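Local atomic coordinates of polyketide Synthase III (Ectocarpus siliculosus, PDB entry 4B0N), a protein that acts as a type III polyketide synthase in a pathway to phlorotannin monomers, probably by acyl transfer as in the chalcone and stilbene synthase family. Residues 108-113 with 224-229; 50-55 with 90-95; 159-164 with 219-224. All blocks are in the same frame, centred on the assembly; numbering follows the deposited sequence.

Contact 1 of 3, residues 108-113 with 224-229; sequences PLFYPA and SSVHTT. With ACD (arachidonic acid), chain D.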
loop_
_atom_site.group_PDB
_atom_site.type_symbol
_atom_site.label_atom_id
_atom_site.label_comp_id
_atom_site.label_asym_id
_atom_site.label_seq_id
_atom_site.Cartn_x
_atom_site.Cartn_y
_atom_site.Cartn_z
ATOM N N PRO A 108 6.133 -29.937 -1.184
ATOM C CA PRO A 108 6.175 -30.303 -2.598
ATOM C C PRO A 108 6.937 -29.320 -3.491
ATOM O O PRO A 108 7.203 -28.185 -3.096
ATOM C CB PRO A 108 4.697 -30.325 -2.990
ATOM C CG PRO A 108 4.061 -29.322 -2.090
ATOM C CD PRO A 108 4.830 -29.364 -0.799
ATOM N N LEU A 109 7.282 -29.776 -4.689
ATOM C CA LEU A 109 7.853 -28.921 -5.719
ATOM C C LEU A 109 6.737 -28.097 -6.354
ATOM O O LEU A 109 5.773 -28.649 -6.886
ATOM C CB LEU A 109 8.570 -29.768 -6.775
ATOM C CG LEU A 109 10.057 -30.122 -6.615
ATOM C CD1 LEU A 109 10.434 -30.619 -5.223
ATOM C CD2 LEU A 109 10.450 -31.144 -7.674
ATOM N N PHE A 110 6.878 -26.777 -6.288
ATOM C CA PHE A 110 5.838 -25.852 -6.733
ATOM C C PHE A 110 5.669 -25.813 -8.252
ATOM O O PHE A 110 4.554 -25.958 -8.756
ATOM C CB PHE A 110 6.121 -24.448 -6.179
ATOM C CG PHE A 110 5.097 -23.411 -6.557
ATOM C CD1 PHE A 110 3.747 -23.591 -6.255
ATOM C CD2 PHE A 110 5.489 -22.236 -7.191
ATOM C CE1 PHE A 110 2.810 -22.631 -6.599
ATOM C CE2 PHE A 110 4.558 -21.270 -7.534
ATOM C CZ PHE A 110 3.217 -21.467 -7.234
ATOM N N TYR A 111 6.776 -25.624 -8.967
ATOM C CA TYR A 111 6.751 -25.462 -10.422
ATOM C C TYR A 111 6.536 -26.790 -11.142
ATOM O O TYR A 111 6.994 -27.828 -10.661
ATOM C CB TYR A 111 8.025 -24.761 -10.903
ATOM C CG TYR A 111 8.205 -23.396 -10.276
ATOM C CD1 TYR A 111 7.371 -22.332 -10.630
ATOM C CD2 TYR A 111 9.192 -23.170 -9.315
ATOM C CE1 TYR A 111 7.519 -21.081 -10.053
ATOM C CE2 TYR A 111 9.349 -21.919 -8.735
ATOM C CZ TYR A 111 8.508 -20.881 -9.106
ATOM O OH TYR A 111 8.650 -19.639 -8.540
ATOM N N PRO A 112 5.828 -26.764 -12.293
ATOM C CA PRO A 112 5.474 -27.993 -13.010
ATOM C C PRO A 112 6.689 -28.800 -13.458
ATOM O O PRO A 112 7.719 -28.223 -13.826
ATOM C CB PRO A 112 4.696 -27.480 -14.231
ATOM C CG PRO A 112 5.116 -26.061 -14.390
ATOM C CD PRO A 112 5.325 -25.568 -12.992
ATOM N N ALA A 113 6.554 -30.127 -13.422
ATOM C CA ALA A 113 7.608 -31.053 -13.849
ATOM C C ALA A 113 7.951 -30.863 -15.325
ATOM O O ALA A 113 8.945 -31.391 -15.823
ATOM C CB ALA A 113 7.188 -32.488 -13.575
ATOM N N SER A 224 10.415 -13.398 -3.986
ATOM C CA SER A 224 10.566 -13.411 -5.442
ATOM C C SER A 224 10.746 -14.826 -6.018
ATOM O O SER A 224 10.748 -15.004 -7.239
ATOM C CB SER A 224 11.692 -12.466 -5.895
ATOM O OG SER A 224 12.873 -12.635 -5.134
ATOM N N SER A 225 10.870 -15.827 -5.145
ATOM C CA SER A 225 11.022 -17.222 -5.577
ATOM C C SER A 225 9.700 -17.870 -5.985
ATOM O O SER A 225 9.662 -19.043 -6.362
ATOM C CB SER A 225 11.699 -18.069 -4.493
ATOM O OG SER A 225 10.805 -18.368 -3.432
ATOM N N VAL A 226 8.617 -17.108 -5.900
ATOM C CA VAL A 226 7.309 -17.616 -6.286
ATOM C C VAL A 226 6.900 -17.045 -7.644
ATOM O O VAL A 226 5.878 -17.434 -8.204
ATOM C CB VAL A 226 6.226 -17.308 -5.230
ATOM C CG1 VAL A 226 5.231 -18.454 -5.172
ATOM C CG2 VAL A 226 6.844 -17.108 -3.854
ATOM N N HIS A 227 7.720 -16.135 -8.172
ATOM C CA HIS A 227 7.433 -15.455 -9.437
ATOM C C HIS A 227 8.383 -15.805 -10.553
ATOM O O HIS A 227 8.442 -15.102 -11.566
ATOM C CB HIS A 227 7.408 -13.943 -9.228
ATOM C CG HIS A 227 6.345 -13.484 -8.264
ATOM N ND1 HIS A 227 5.039 -13.467 -8.585
ATOM C CD2 HIS A 227 6.437 -13.016 -6.955
ATOM C CE1 HIS A 227 4.327 -13.019 -7.535
ATOM N NE2 HIS A 227 5.184 -12.740 -6.539
ATOM N N THR A 228 9.123 -16.898 -10.391
ATOM C CA THR A 228 10.119 -17.305 -11.380
ATOM C C THR A 228 9.450 -17.846 -12.647
ATOM O O THR A 228 8.477 -18.602 -12.569
ATOM C CB THR A 228 11.119 -18.337 -10.809
ATOM O OG1 THR A 228 10.615 -19.666 -10.986
ATOM C CG2 THR A 228 11.375 -18.079 -9.332
ATOM N N THR A 229 9.972 -17.440 -13.804
ATOM C CA THR A 229 9.391 -17.799 -15.099
ATOM C C THR A 229 10.417 -18.395 -16.059
ATOM O O THR A 229 10.057 -19.131 -16.985
ATOM C CB THR A 229 8.747 -16.582 -15.791
ATOM O OG1 THR A 229 9.735 -15.566 -15.983
ATOM C CG2 THR A 229 7.602 -16.020 -14.966
HETATM C C1 ACD D . 13.928 -3.594 -8.490
HETATM C C2 ACD D . 12.454 -3.544 -8.152
HETATM C C3 ACD D . 11.991 -4.912 -7.661
HETATM C C4 ACD D . 10.560 -5.198 -8.098
HETATM C C5 ACD D . 10.269 -6.675 -7.987
HETATM C C6 ACD D . 9.081 -7.160 -8.340
HETATM C C7 ACD D . 8.812 -8.639 -8.206
HETATM C C8 ACD D . 9.301 -9.407 -9.410
HETATM C C9 ACD D . 9.641 -10.687 -9.267
HETATM C C10 ACD D . 10.127 -11.488 -10.452
HETATM C C11 ACD D . 11.543 -11.952 -10.221
HETATM C C12 ACD D . 11.868 -13.227 -10.417
HETATM C C13 ACD D . 13.292 -13.675 -10.188
HETATM C C14 ACD D . 13.332 -14.916 -9.328
HETATM C C15 ACD D . 14.502 -15.355 -8.867
HETATM C C16 ACD D . 14.577 -16.593 -8.007
HETATM C C17 ACD D . 14.808 -17.807 -8.900
HETATM C C18 ACD D . 16.225 -18.356 -8.783
HETATM C C19 ACD D . 16.735 -18.774 -10.156
HETATM C C20 ACD D . 18.023 -19.559 -10.047
HETATM O O1 ACD D . 14.678 -2.685 -8.065
#

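Contact 2 of 3, residues 50-55 with 90-95; sequences IGNPQY and SRYFAV. With ACD (arachidonic acid), chain D.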
loop_
_atom_site.group_PDB
_atom_site.type_symbol
_atom_site.label_atom_id
_atom_site.label_comp_id
_atom_site.label_asym_id
_atom_site.label_seq_id
_atom_site.Cartn_x
_atom_site.Cartn_y
_atom_site.Cartn_z
ATOM N N ILE A 50 15.870 -9.801 11.623
ATOM C CA ILE A 50 15.966 -10.290 10.247
ATOM C C ILE A 50 15.502 -11.745 10.174
ATOM O O ILE A 50 15.518 -12.463 11.176
ATOM C CB ILE A 50 17.393 -10.145 9.662
ATOM C CG1 ILE A 50 18.434 -10.824 10.568
ATOM C CG2 ILE A 50 17.718 -8.674 9.426
ATOM C CD1 ILE A 50 19.761 -11.117 9.896
ATOM N N GLY A 51 15.085 -12.166 8.985
ATOM C CA GLY A 51 14.575 -13.516 8.785
ATOM C C GLY A 51 14.686 -13.979 7.350
ATOM O O GLY A 51 14.734 -13.171 6.420
ATOM N N ASN A 52 14.726 -15.294 7.174
ATOM C CA ASN A 52 14.858 -15.895 5.854
ATOM C C ASN A 52 14.015 -17.154 5.694
ATOM O O ASN A 52 13.716 -17.831 6.683
ATOM C CB ASN A 52 16.325 -16.205 5.563
ATOM C CG ASN A 52 17.118 -14.964 5.235
ATOM O OD1 ASN A 52 16.722 -14.175 4.385
ATOM N ND2 ASN A 52 18.240 -14.780 5.916
ATOM N N PRO A 53 13.616 -17.468 4.446
ATOM C CA PRO A 53 12.935 -18.734 4.196
ATOM C C PRO A 53 13.862 -19.940 4.386
ATOM O O PRO A 53 15.051 -19.780 4.683
ATOM C CB PRO A 53 12.485 -18.611 2.738
ATOM C CG PRO A 53 13.412 -17.614 2.138
ATOM C CD PRO A 53 13.674 -16.629 3.234
ATOM N N GLN A 54 13.304 -21.131 4.195
ATOM C CA GLN A 54 13.943 -22.388 4.571
ATOM C C GLN A 54 15.232 -22.722 3.811
ATOM O O GLN A 54 16.221 -23.141 4.416
ATOM C CB GLN A 54 12.933 -23.521 4.402
ATOM C CG GLN A 54 13.143 -24.691 5.345
ATOM C CD GLN A 54 12.068 -25.747 5.200
ATOM O OE1 GLN A 54 11.314 -25.752 4.224
ATOM N NE2 GLN A 54 11.992 -26.651 6.172
ATOM N N TYR A 55 15.218 -22.523 2.496
ATOM C CA TYR A 55 16.246 -23.085 1.620
ATOM C C TYR A 55 17.353 -22.108 1.240
ATOM O O TYR A 55 17.126 -21.150 0.508
ATOM C CB TYR A 55 15.601 -23.683 0.362
ATOM C CG TYR A 55 14.502 -24.678 0.671
ATOM C CD1 TYR A 55 14.804 -26.002 0.987
ATOM C CD2 TYR A 55 13.161 -24.291 0.658
ATOM C CE1 TYR A 55 13.803 -26.914 1.279
ATOM C CE2 TYR A 55 12.152 -25.196 0.948
ATOM C CZ TYR A 55 12.476 -26.507 1.258
ATOM O OH TYR A 55 11.477 -27.414 1.547
ATOM N N SER A 90 25.285 -16.927 -2.386
ATOM C CA SER A 90 24.121 -17.707 -1.981
ATOM C C SER A 90 22.901 -16.809 -1.812
ATOM O O SER A 90 23.030 -15.586 -1.712
ATOM C CB SER A 90 24.404 -18.439 -0.667
ATOM O OG SER A 90 24.740 -17.528 0.367
ATOM N N ARG A 91 21.719 -17.425 -1.792
ATOM C CA ARG A 91 20.466 -16.730 -1.476
ATOM C C ARG A 91 19.380 -17.712 -1.025
ATOM O O ARG A 91 19.470 -18.911 -1.291
ATOM C CB ARG A 91 19.991 -15.835 -2.634
ATOM C CG ARG A 91 19.982 -16.491 -4.000
ATOM C CD ARG A 91 20.026 -15.463 -5.116
ATOM N NE ARG A 91 20.281 -16.113 -6.399
ATOM C CZ ARG A 91 19.368 -16.313 -7.348
ATOM N NH1 ARG A 91 18.119 -15.893 -7.189
ATOM N NH2 ARG A 91 19.711 -16.926 -8.473
ATOM N N TYR A 92 18.367 -17.194 -0.336
ATOM C CA TYR A 92 17.354 -18.027 0.317
ATOM C C TYR A 92 16.035 -18.067 -0.453
ATOM O O TYR A 92 15.570 -17.044 -0.959
ATOM C CB TYR A 92 17.112 -17.541 1.750
ATOM C CG TYR A 92 18.324 -17.627 2.652
ATOM C CD1 TYR A 92 19.384 -16.731 2.519
ATOM C CD2 TYR A 92 18.403 -18.597 3.649
ATOM C CE1 TYR A 92 20.493 -16.809 3.342
ATOM C CE2 TYR A 92 19.508 -18.680 4.482
ATOM C CZ TYR A 92 20.548 -17.783 4.322
ATOM O OH TYR A 92 21.651 -17.860 5.141
ATOM N N PHE A 93 15.438 -19.255 -0.528
ATOM C CA PHE A 93 14.161 -19.453 -1.212
ATOM C C PHE A 93 13.149 -20.204 -0.342
ATOM O O PHE A 93 13.519 -21.056 0.468
ATOM C CB PHE A 93 14.362 -20.206 -2.533
ATOM C CG PHE A 93 15.364 -19.569 -3.459
ATOM C CD1 PHE A 93 15.213 -18.251 -3.883
ATOM C CD2 PHE A 93 16.451 -20.298 -3.926
ATOM C CE1 PHE A 93 16.137 -17.671 -4.739
ATOM C CE2 PHE A 93 17.374 -19.724 -4.785
ATOM C CZ PHE A 93 17.217 -18.411 -5.193
ATOM N N ALA A 94 11.872 -19.878 -0.524
ATOM C CA ALA A 94 10.777 -20.524 0.210
ATOM C C ALA A 94 10.331 -21.835 -0.439
ATOM O O ALA A 94 9.645 -22.645 0.187
ATOM C CB ALA A 94 9.598 -19.570 0.344
ATOM N N VAL A 95 10.728 -22.034 -1.692
ATOM C CA VAL A 95 10.327 -23.209 -2.457
ATOM C C VAL A 95 11.528 -24.135 -2.672
ATOM O O VAL A 95 12.635 -23.659 -2.945
ATOM C CB VAL A 95 9.710 -22.827 -3.822
ATOM C CG1 VAL A 95 8.566 -23.762 -4.149
ATOM C CG2 VAL A 95 9.193 -21.396 -3.817
HETATM C C1 ACD D . 13.928 -3.594 -8.490
HETATM C C2 ACD D . 12.454 -3.544 -8.152
HETATM C C3 ACD D . 11.991 -4.912 -7.661
HETATM C C4 ACD D . 10.560 -5.198 -8.098
HETATM C C5 ACD D . 10.269 -6.675 -7.987
HETATM C C6 ACD D . 9.081 -7.160 -8.340
HETATM C C7 ACD D . 8.812 -8.639 -8.206
HETATM C C8 ACD D . 9.301 -9.407 -9.410
HETATM C C9 ACD D . 9.641 -10.687 -9.267
HETATM C C10 ACD D . 10.127 -11.488 -10.452
HETATM C C11 ACD D . 11.543 -11.952 -10.221
HETATM C C12 ACD D . 11.868 -13.227 -10.417
HETATM C C13 ACD D . 13.292 -13.675 -10.188
HETATM C C14 ACD D . 13.332 -14.916 -9.328
HETATM C C15 ACD D . 14.502 -15.355 -8.867
HETATM C C16 ACD D . 14.577 -16.593 -8.007
HETATM C C17 ACD D . 14.808 -17.807 -8.900
HETATM C C18 ACD D . 16.225 -18.356 -8.783
HETATM C C19 ACD D . 16.735 -18.774 -10.156
HETATM C C20 ACD D . 18.023 -19.559 -10.047
HETATM O O1 ACD D . 14.678 -2.685 -8.065
#

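Contact 3 of 3, residues 159-164 with 219-224; sequences VVSSTG and ICVELS. With ACD (arachidonic acid), chain D.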
loop_
_atom_site.group_PDB
_atom_site.type_symbol
_atom_site.label_atom_id
_atom_site.label_comp_id
_atom_site.label_asym_id
_atom_site.label_seq_id
_atom_site.Cartn_x
_atom_site.Cartn_y
_atom_site.Cartn_z
ATOM N N VAL A 159 2.616 -3.574 6.851
ATOM C CA VAL A 159 3.216 -4.632 6.040
ATOM C C VAL A 159 3.588 -4.065 4.673
ATOM O O VAL A 159 2.829 -3.297 4.082
ATOM C CB VAL A 159 2.276 -5.850 5.889
ATOM C CG1 VAL A 159 2.872 -6.897 4.956
ATOM C CG2 VAL A 159 1.972 -6.466 7.249
ATOM N N VAL A 160 4.766 -4.446 4.189
ATOM C CA VAL A 160 5.296 -3.958 2.920
ATOM C C VAL A 160 5.694 -5.133 2.025
ATOM O O VAL A 160 6.460 -6.007 2.443
ATOM C CB VAL A 160 6.517 -3.037 3.150
ATOM C CG1 VAL A 160 7.256 -2.772 1.848
ATOM C CG2 VAL A 160 6.093 -1.728 3.798
ATOM N N SER A 161 5.166 -5.152 0.800
ATOM C CA SER A 161 5.528 -6.171 -0.187
ATOM C C SER A 161 5.166 -5.767 -1.612
ATOM O O SER A 161 4.124 -5.160 -1.849
ATOM C CB SER A 161 4.875 -7.517 0.142
ATOM O OG SER A 161 5.490 -8.565 -0.588
ATOM N N SER A 162 6.047 -6.111 -2.550
ATOM C CA SER A 162 5.793 -5.963 -3.980
ATOM C C SER A 162 5.678 -7.341 -4.642
ATOM O O SER A 162 5.469 -7.446 -5.853
ATOM C CB SER A 162 6.912 -5.152 -4.643
ATOM O OG SER A 162 6.948 -3.824 -4.156
ATOM N N THR A 163 5.817 -8.392 -3.840
ATOM C CA THR A 163 5.761 -9.768 -4.343
ATOM C C THR A 163 4.539 -10.542 -3.830
ATOM O O THR A 163 4.369 -11.726 -4.142
ATOM C CB THR A 163 7.046 -10.552 -3.998
ATOM O OG1 THR A 163 7.294 -10.478 -2.588
ATOM C CG2 THR A 163 8.239 -9.988 -4.762
ATOM N N GLY A 164 3.694 -9.869 -3.053
ATOM C CA GLY A 164 2.504 -10.496 -2.487
ATOM C C GLY A 164 1.328 -9.557 -2.312
ATOM O O GLY A 164 1.477 -8.449 -1.795
ATOM N N ILE A 219 7.018 -4.100 8.903
ATOM C CA ILE A 219 7.541 -5.381 8.425
ATOM C C ILE A 219 7.644 -5.415 6.907
ATOM O O ILE A 219 6.651 -5.227 6.202
ATOM C CB ILE A 219 6.680 -6.578 8.893
ATOM C CG1 ILE A 219 6.381 -6.478 10.391
ATOM C CG2 ILE A 219 7.380 -7.894 8.571
ATOM C CD1 ILE A 219 5.416 -7.521 10.911
ATOM N N CYS A 220 8.855 -5.655 6.418
ATOM C CA CYS A 220 9.083 -5.905 5.000
ATOM C C CYS A 220 9.218 -7.397 4.746
ATOM O O CYS A 220 10.037 -8.077 5.368
ATOM C CB CYS A 220 10.324 -5.172 4.513
ATOM S SG CYS A 220 10.108 -3.383 4.500
ATOM N N VAL A 221 8.392 -7.898 3.839
ATOM C CA VAL A 221 8.417 -9.299 3.469
ATOM C C VAL A 221 8.453 -9.390 1.959
ATOM O O VAL A 221 7.769 -8.635 1.265
ATOM C CB VAL A 221 7.205 -10.075 4.039
ATOM C CG1 VAL A 221 5.888 -9.499 3.529
ATOM C CG2 VAL A 221 7.314 -11.561 3.723
ATOM N N GLU A 222 9.262 -10.313 1.455
ATOM C CA GLU A 222 9.416 -10.478 0.024
ATOM C C GLU A 222 9.738 -11.915 -0.342
ATOM O O GLU A 222 10.588 -12.550 0.284
ATOM C CB GLU A 222 10.503 -9.543 -0.491
ATOM C CG GLU A 222 10.088 -8.779 -1.729
ATOM C CD GLU A 222 9.154 -7.618 -1.430
ATOM O OE1 GLU A 222 9.549 -6.705 -0.675
ATOM O OE2 GLU A 222 8.026 -7.616 -1.966
ATOM N N LEU A 223 9.038 -12.419 -1.355
ATOM C CA LEU A 223 9.261 -13.763 -1.882
ATOM C C LEU A 223 9.266 -13.734 -3.404
ATOM O O LEU A 223 8.244 -14.006 -4.039
ATOM C CB LEU A 223 8.182 -14.734 -1.387
ATOM C CG LEU A 223 8.274 -15.381 -0.005
ATOM C CD1 LEU A 223 7.870 -14.425 1.105
ATOM C CD2 LEU A 223 7.371 -16.599 0.010
ATOM N N SER A 224 10.415 -13.398 -3.986
ATOM C CA SER A 224 10.566 -13.411 -5.442
ATOM C C SER A 224 10.746 -14.826 -6.018
ATOM O O SER A 224 10.748 -15.004 -7.239
ATOM C CB SER A 224 11.692 -12.466 -5.895
ATOM O OG SER A 224 12.873 -12.635 -5.134
HETATM C C1 ACD D . 13.928 -3.594 -8.490
HETATM C C2 ACD D . 12.454 -3.544 -8.152
HETATM C C3 ACD D . 11.991 -4.912 -7.661
HETATM C C4 ACD D . 10.560 -5.198 -8.098
HETATM C C5 ACD D . 10.269 -6.675 -7.987
HETATM C C6 ACD D . 9.081 -7.160 -8.340
HETATM C C7 ACD D . 8.812 -8.639 -8.206
HETATM C C8 ACD D . 9.301 -9.407 -9.410
HETATM C C9 ACD D . 9.641 -10.687 -9.267
HETATM C C10 ACD D . 10.127 -11.488 -10.452
HETATM C C11 ACD D . 11.543 -11.952 -10.221
HETATM C C12 ACD D . 11.868 -13.227 -10.417
HETATM C C13 ACD D . 13.292 -13.675 -10.188
HETATM C C14 ACD D . 13.332 -14.916 -9.328
HETATM C C15 ACD D . 14.502 -15.355 -8.867
HETATM C C16 ACD D . 14.577 -16.593 -8.007
HETATM C C17 ACD D . 14.808 -17.807 -8.900
HETATM C C18 ACD D . 16.225 -18.356 -8.783
HETATM C C19 ACD D . 16.735 -18.774 -10.156
HETATM C C20 ACD D . 18.023 -19.559 -10.047
HETATM O O1 ACD D . 14.678 -2.685 -8.065
HETATM O O HOH W 1 8.072 -3.862 -1.790
#

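Contact 1 of 3, residues 108-113 with 224-229
Tyr111 points its hydroxyl at the loop 224-229 and donates a hydrogen bond to the backbone carbonyl of Ser225, with Tyr111 OH 2.5 Å from Ser225 O, a length not to be pressed at this resolution. That oxygen lies at the edge of the ring, near its plane. The same hydroxyl weakly accepts the amide of Thr228, Thr228 N lying 3.3 Å from Tyr111 OH. A tyrosine suits the place because one group that both gives and receives can join a carbonyl and an N-H of the turn.

The two faces of the tyrosine are met differently. Over one sits Thr228 OG1, 3.1 Å from Tyr111 CZ. Over the opposite face, toward the rim, stands Phe110 CD2, while Tyr111 CZ lies at the edge of the phenylalanine ring and in its plane. Phe110 takes this post with CG anti to its backbone N (chi1 -179°), and its CE2 comes 3.7 Å from Val226 CG1, the two side chains crossing at about a right angle. An apolar ring and a branched aliphatic residue fit this purely van der Waals touch.

Asp97 binds the backbone amides of Phe110 and Tyr111, and Arg124 takes the carbonyls of Val226 and Thr228, so both loops are also held by their backbones. Beyond the turn lies arachidonic acid. Thr228 CG2 approaches its C17 to 3.5 Å, Ser224 O lies 3.3 Å from C14 of the lipid, and His227 CB packs near C10, the imidazole NE2 being bonded to the carbonyl of Thr163. The arrangement is a contact between two loops of the chalcone synthase-like N-terminal domain, the second of which supplies Ser224, His227 and Thr228 to the arachidonic acid pocket.

Contact 2 of 3, residues 50-55 with 90-95
Tyr55 O is the oxygen at which the two segments close: Phe93 N donates to it over 2.7 Å, with an N-H...O angle of 162°, while Tyr92 CA adds a C-H...O contact at 3.1 Å. The bond is returned by Tyr55 N to Phe93 O at 3.0 Å, making Tyr55 and Phe93 an antiparallel hydrogen-bonded pair.

Before this bridge, the amide of Asn52 lies flat on the ring of Tyr92. Their planes are 8° apart and Asn52 ND2 stands over the ring centre, with Asn52 CB giving a CH-pi contact to the same face. A flat amide suits the place because it can lie parallel to the ring. Pro53 fills the next place, its CG 3.7 Å from Tyr92 CB and its CB 3.9 Å from Ala94 CB. The hydroxyl of Tyr92 is bonded to Glu361 and Arg56, so an alanine here would probably leave the Asn52 amide without its flat support and deprive Glu361 and Arg56 of a shared partner.

On the pocket side, Phe93 CZ stands over one face of the Arg91 guanidinium, offset toward its rim, and both residues meet the tail of arachidonic acid, Arg91 NH1 lying 3.5 Å from lipid C18. Through Asn52 and Pro53, strand 42-51 runs into a two-stranded antiparallel ribbon, 55-58 with 90-93, whose Arg91 and Phe93 line the lipid site.

Contact 3 of 3, residues 159-164 with 219-224
Strands 159-161 and 219-223 run parallel with a 30° angle between their directions, Val160 N donating to Ile219 O at 2.9 Å and Val160 O accepting Val221 N at 3.0 Å. The valine thus binds residues on both sides of Cys220, the usual pattern of a parallel pair. On one face of the sheet Val159 CG1 meets Val221 CG1, and on the other Val160 CB packs against Cys220 SG at 3.9 Å; beta-branched valines suit the extended backbone, and a small cysteine the buried interior.

Past Ser161 the first segment leaves the strand, and the Glu222 side chain reaches across to it. The chain is bent at chi2 (77°), and Glu222 OE2 receives Ser162 N at 2.6 Å on the syn lone pair. Thr163 OG1 donates to the same oxygen at 3.0 Å from the anti side, out of the carboxylate plane, and Thr163 N adds a weak bond. Ser161 OG lies within reach of both Glu222 OE2 and Val221 O, its single proton being available to either. A carboxylate suits a site where amides and hydroxyls converge; its other oxygen, OE1, is bonded to Ser367.

Thr163 uses its hydroxyl both ways: OG1, held between the backbone N and the carbonyl carbon (chi1 54°), accepts Leu223 N at 2.9 Å while giving its proton to the glutamate. Its methyl CG2 turns to arachidonic acid, 3.7 Å from C7 of the lipid. Ser162 OG is bound by Gly193 N and a water.

Both strands belong to the mixed sheet of the thiolase-like N-terminal half, where 154-161 lies between 185-190 and 215-223. Helix 121-146 packs on Ser161, Thr163, Ile219 and Val221, helix 196-210 touches Val160 and Cys220, and strand 245-255 flanks the far side of 215-223.

From the N terminus, strand 42-51 leads into contact 2, which closes the loop between 55 and 90, with its two short helices, before either other contact opens. Contact 1 then opens at 108 and is completed at 229, and contact 3, joining 159-164 to 219-224, is nested within that span; the two share Ser224. A histidine-to-carbonyl bond also ties contact 1 to contact 3. Ala94 packs on Leu223, and Ser225 on Phe93 and Val95, bringing the ribbon of contact 2 against both. Together they join central sheet, ribbon and loops around one arachidonic acid.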